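Local atomic coordinates of cytokinin riboside 5'-monophosphate phosphoribohydrolase (Corynebacterium glutamicum, PDB entry 5WQ3), a protein that belongs to the SLOG clan and folds as a Rossmann-like alpha/beta protein, with helices packed around a parallel beta-sheet. Residues C[208-211]-C[212-216]; C[221-224]-C[225-228]. All coordinates share one frame; numbering follows the deposited sequence.

Contact 1: C[208-211]-C[212-216]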
loop_
_atom_site.group_PDB
_atom_site.type_symbol
_atom_site.label_atom_id
_atom_site.label_comp_id
_atom_site.label_asym_id
_atom_site.label_seq_id
_atom_site.Cartn_x
_atom_site.Cartn_y
_atom_site.Cartn_z
ATOM N N VAL C 208 -22.057 -41.995 52.289
ATOM C CA VAL C 208 -22.934 -42.740 53.210
ATOM C C VAL C 208 -22.213 -43.018 54.560
ATOM O O VAL C 208 -22.825 -42.924 55.605
ATOM C CB VAL C 208 -23.484 -44.023 52.516
ATOM C CG1 VAL C 208 -24.375 -44.792 53.483
ATOM C CG2 VAL C 208 -24.275 -43.634 51.286
ATOM N N ASP C 209 -20.915 -43.331 54.524
ATOM C CA ASP C 209 -20.144 -43.533 55.794
ATOM C C ASP C 209 -20.119 -42.252 56.660
ATOM O O ASP C 209 -20.302 -42.280 57.888
ATOM C CB ASP C 209 -18.716 -43.995 55.501
ATOM C CG ASP C 209 -18.653 -45.284 54.662
ATOM O OD1 ASP C 209 -19.603 -46.088 54.677
ATOM O OD2 ASP C 209 -17.641 -45.513 53.971
ATOM N N TRP C 210 -19.911 -41.110 56.027
ATOM C CA TRP C 210 -19.911 -39.861 56.766
ATOM C C TRP C 210 -21.284 -39.613 57.355
ATOM O O TRP C 210 -21.419 -39.241 58.514
ATOM C CB TRP C 210 -19.482 -38.697 55.854
ATOM C CG TRP C 210 -19.477 -37.342 56.517
ATOM C CD1 TRP C 210 -18.598 -36.872 57.456
ATOM C CD2 TRP C 210 -20.438 -36.305 56.320
ATOM N NE1 TRP C 210 -18.942 -35.603 57.837
ATOM C CE2 TRP C 210 -20.073 -35.236 57.140
ATOM C CE3 TRP C 210 -21.540 -36.184 55.510
ATOM C CZ2 TRP C 210 -20.788 -34.075 57.202
ATOM C CZ3 TRP C 210 -22.258 -35.015 55.560
ATOM C CH2 TRP C 210 -21.860 -33.968 56.396
ATOM N N ILE C 211 -22.318 -39.800 56.563
ATOM C CA ILE C 211 -23.666 -39.584 57.083
ATOM C C ILE C 211 -23.923 -40.461 58.346
ATOM O O ILE C 211 -24.448 -39.962 59.360
ATOM C CB ILE C 211 -24.724 -39.864 56.002
ATOM C CG1 ILE C 211 -24.683 -38.761 54.912
ATOM C CG2 ILE C 211 -26.125 -39.909 56.624
ATOM C CD1 ILE C 211 -25.445 -39.128 53.651
ATOM N N ARG C 212 -23.554 -41.742 58.300
ATOM C CA ARG C 212 -23.721 -42.606 59.513
ATOM C C ARG C 212 -22.791 -42.222 60.672
ATOM O O ARG C 212 -23.225 -42.040 61.804
ATOM C CB ARG C 212 -23.527 -44.082 59.213
ATOM C CG ARG C 212 -24.158 -44.550 57.932
ATOM C CD ARG C 212 -24.023 -46.047 57.768
ATOM N NE ARG C 212 -25.149 -46.564 56.990
ATOM C CZ ARG C 212 -26.332 -46.913 57.506
ATOM N NH1 ARG C 212 -27.295 -47.373 56.706
ATOM N NH2 ARG C 212 -26.572 -46.800 58.818
ATOM N N HIS C 213 -21.519 -42.037 60.390
ATOM C CA HIS C 213 -20.556 -41.905 61.475
ATOM C C HIS C 213 -20.611 -40.488 62.049
ATOM O O HIS C 213 -20.191 -40.229 63.163
ATOM C CB HIS C 213 -19.150 -42.339 61.032
ATOM C CG HIS C 213 -19.029 -43.820 60.794
ATOM N ND1 HIS C 213 -18.541 -44.361 59.616
ATOM C CD2 HIS C 213 -19.369 -44.878 61.577
ATOM C CE1 HIS C 213 -18.572 -45.683 59.691
ATOM N NE2 HIS C 213 -19.074 -46.024 60.869
ATOM N N ARG C 214 -21.178 -39.570 61.313
ATOM C CA ARG C 214 -21.167 -38.245 61.775
ATOM C C ARG C 214 -22.551 -37.690 61.961
ATOM O O ARG C 214 -22.852 -37.172 63.040
ATOM C CB ARG C 214 -20.338 -37.417 60.807
ATOM C CG ARG C 214 -20.085 -36.007 61.220
ATOM C CD ARG C 214 -19.477 -35.896 62.607
ATOM N NE ARG C 214 -18.074 -36.312 62.599
ATOM C CZ ARG C 214 -17.163 -35.870 63.476
ATOM N NH1 ARG C 214 -17.498 -34.988 64.435
ATOM N NH2 ARG C 214 -15.913 -36.295 63.387
ATOM N N LEU C 215 -23.439 -37.755 60.975
ATOM C CA LEU C 215 -24.745 -37.128 61.260
ATOM C C LEU C 215 -25.578 -37.931 62.314
ATOM O O LEU C 215 -26.305 -37.360 63.141
ATOM C CB LEU C 215 -25.565 -36.973 59.998
ATOM C CG LEU C 215 -24.960 -36.179 58.846
ATOM C CD1 LEU C 215 -25.953 -35.867 57.723
ATOM C CD2 LEU C 215 -24.381 -34.895 59.343
ATOM N N VAL C 216 -25.551 -39.251 62.231
ATOM C CA VAL C 216 -26.323 -40.076 63.194
ATOM C C VAL C 216 -25.666 -39.896 64.561
ATOM O O VAL C 216 -26.294 -39.474 65.546
ATOM C CB VAL C 216 -26.281 -41.581 62.841
ATOM C CG1 VAL C 216 -27.012 -42.401 63.899
ATOM C CG2 VAL C 216 -26.864 -41.842 61.452
#
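Near the end of helix 201-216 the indole of W210 lies against R214 and L215, one turn further along. A chi1 of 179° sets the W210 ring beside its carbonyl carbon, on the side of the following turn, and one face takes both neighbours. CB of R214 sits 4.0 Å from the centroid of the five-membered ring, 25° off the ring normal, a CH-pi contact. At the far end of the indole, CD2 of L215 meets CH2 of W210 at 4.0 Å. The R214 chain then bends twice and carries its guanidinium away, to a salt bridge with E218. The aromatic group therefore meets the aliphatic base of the arginine.

This helix follows strand 196-199 of the parallel sheet, and its regular i-to-i+4 ladder widens as it ends. R212 N gives a fairly straight bond to V208 O, and H213 N another to D209 O at 2.8 Å. R214 N to W210 O is already bent, at 136°. The carbonyl of I211 then receives two donors: a weak bond from L215 N, and a better-aligned one from V216 N at 3.2 Å. The second spans five residues, the signature of a pi-type turn.

On the buried side, I211 CG2 approaches L215 CD1 at 4.2 Å, the two branched side chains crossing at a slant; both also touch I221 in the following loop. R212 runs alongside V208, the two side chains pointing the same way. Its CG passes 3.1 Å from V208 O, and the chain, extended from CG to NE, brings NE to 4.0 Å from V208 CG1. The guanidinium itself turns to D227 of helix 223-227, in a salt bridge from NH1.

Contact 2: C[221-224]-C[225-228]; sequences IDEK and DVDR
Hydrogen bonds first: the carboxylate of D225 folds back onto the backbone of D222, three residues earlier, at the entry of the short helix 223-227. Its CG stands beside the backbone N (chi1 -51°), which sends OD2 back to accept D222 N at 2.9 Å. The N-H comes in from above the carboxylate plane, well tilted out of it. In return, D225 N makes a weak bond to the main-chain O of D222, so the two residues are tied to each other both ways. OD2 has a second partner in Q187 of helix 173-188, so OD2 accepts from two donors.

Along the helix, E223 O collects two donors. D227 N arrives in the carbonyl plane with a straight 2.9 Å bond, while V226 N, at 3.3 Å, stands well above that plane. K224 O accepts R228 N at 3.1 Å.

Apolar contact between the two segments rests on one pair. I221 CD1 reaches V226 CB at 4.0 Å, the two side chains crossing at about a right angle, and both lean on I211 of helix 201-216. V226 CG1, lodged between its own backbone N and carbonyl carbon (chi1 66°), comes close to E223 O.

Electrostatics runs the other way. D222 OD2 is 4.4 Å from D225 OD2, and E223 OE1 is 4.1 Å from D227 OD2, with the latter two carboxylate planes turned 50° apart. The two close acidic pairs would be expected to repel; for E223 and D227, R212 of helix 201-216 probably offsets part of the repulsion, chiefly through D227, its ion pair with E223 being long and weak.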
loop_
_atom_site.group_PDB
_atom_site.type_symbol
_atom_site.label_atom_id
_atom_site.label_comp_id
_atom_site.label_asym_id
_atom_site.label_seq_id
_atom_site.Cartn_x
_atom_site.Cartn_y
_atom_site.Cartn_z
ATOM N N ILE C 221 -29.549 -36.513 62.330
ATOM C CA ILE C 221 -30.621 -37.318 61.736
ATOM C C ILE C 221 -30.843 -38.531 62.617
ATOM O O ILE C 221 -30.027 -38.840 63.468
ATOM C CB ILE C 221 -30.245 -37.823 60.341
ATOM C CG1 ILE C 221 -29.189 -38.910 60.438
ATOM C CG2 ILE C 221 -29.844 -36.651 59.427
ATOM C CD1 ILE C 221 -28.662 -39.372 59.126
ATOM N N ASP C 222 -31.934 -39.239 62.389
ATOM C CA ASP C 222 -32.081 -40.557 62.992
ATOM C C ASP C 222 -31.660 -41.583 62.014
ATOM O O ASP C 222 -31.619 -41.374 60.799
ATOM C CB ASP C 222 -33.484 -40.791 63.471
ATOM C CG ASP C 222 -33.898 -39.746 64.465
ATOM O OD1 ASP C 222 -33.047 -39.353 65.292
ATOM O OD2 ASP C 222 -35.039 -39.280 64.400
ATOM N N GLU C 223 -31.283 -42.705 62.566
ATOM C CA GLU C 223 -30.657 -43.708 61.785
ATOM C C GLU C 223 -31.530 -44.265 60.672
ATOM O O GLU C 223 -31.009 -44.654 59.631
ATOM C CB GLU C 223 -30.179 -44.836 62.658
ATOM C CG GLU C 223 -29.075 -45.583 61.968
ATOM C CD GLU C 223 -28.537 -46.690 62.829
ATOM O OE1 GLU C 223 -27.595 -47.360 62.353
ATOM O OE2 GLU C 223 -29.071 -46.891 63.954
ATOM N N LYS C 224 -32.824 -44.305 60.866
ATOM C CA LYS C 224 -33.687 -44.783 59.813
ATOM C C LYS C 224 -33.700 -43.796 58.591
ATOM O O LYS C 224 -33.896 -44.205 57.450
ATOM C CB LYS C 224 -35.093 -44.974 60.367
ATOM C CG LYS C 224 -35.705 -43.690 60.863
ATOM C CD LYS C 224 -37.197 -43.806 61.117
ATOM C CE LYS C 224 -37.448 -44.202 62.561
ATOM N NZ LYS C 224 -38.806 -44.789 62.659
ATOM N N ASP C 225 -33.496 -42.500 58.843
ATOM C CA ASP C 225 -33.415 -41.495 57.742
ATOM C C ASP C 225 -32.303 -41.808 56.691
ATOM O O ASP C 225 -32.404 -41.356 55.541
ATOM C CB ASP C 225 -33.180 -40.090 58.272
ATOM C CG ASP C 225 -34.158 -39.694 59.350
ATOM O OD1 ASP C 225 -35.278 -40.216 59.298
ATOM O OD2 ASP C 225 -33.804 -38.860 60.232
ATOM N N VAL C 226 -31.272 -42.549 57.112
ATOM C CA VAL C 226 -30.237 -43.009 56.235
ATOM C C VAL C 226 -30.369 -44.495 55.856
ATOM O O VAL C 226 -30.128 -44.866 54.722
ATOM C CB VAL C 226 -28.829 -42.663 56.815
ATOM C CG1 VAL C 226 -28.516 -43.408 58.115
ATOM C CG2 VAL C 226 -27.737 -42.917 55.788
ATOM N N ASP C 227 -30.758 -45.352 56.793
ATOM C CA ASP C 227 -30.949 -46.795 56.503
ATOM C C ASP C 227 -31.973 -47.090 55.442
ATOM O O ASP C 227 -31.904 -48.128 54.843
ATOM C CB ASP C 227 -31.414 -47.554 57.759
ATOM C CG ASP C 227 -30.277 -47.877 58.702
ATOM O OD1 ASP C 227 -29.129 -47.487 58.406
ATOM O OD2 ASP C 227 -30.536 -48.514 59.740
ATOM N N ARG C 228 -32.917 -46.180 55.218
ATOM C CA ARG C 228 -33.993 -46.393 54.246
ATOM C C ARG C 228 -33.612 -46.241 52.774
ATOM O O ARG C 228 -34.385 -46.661 51.898
ATOM C CB ARG C 228 -35.121 -45.419 54.531
ATOM C CG ARG C 228 -34.825 -43.968 54.145
ATOM C CD ARG C 228 -35.802 -42.997 54.819
ATOM N NE ARG C 228 -37.147 -43.557 54.710
ATOM C CZ ARG C 228 -38.109 -43.522 55.635
ATOM N NH1 ARG C 228 -37.939 -42.927 56.801
ATOM N NH2 ARG C 228 -39.275 -44.106 55.381
#

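In the fold
Contact 1 comes first along the chain, at the end of helix 201-216; contact 2 follows a few residues later, around helix 223-227. Their centres are about 10 Å apart, on the same side of the chain's centre and about 23 and 20 Å from it. Both lie in the crossover between the neighbouring parallel strands 196-199 and 230-232, the second an outermost strand of the sheet within this chain. The two elements touch directly, through one salt bridge and a small patch of aliphatic packing. The connection thus folds back on itself at the surface, where no other subunit touches these segments.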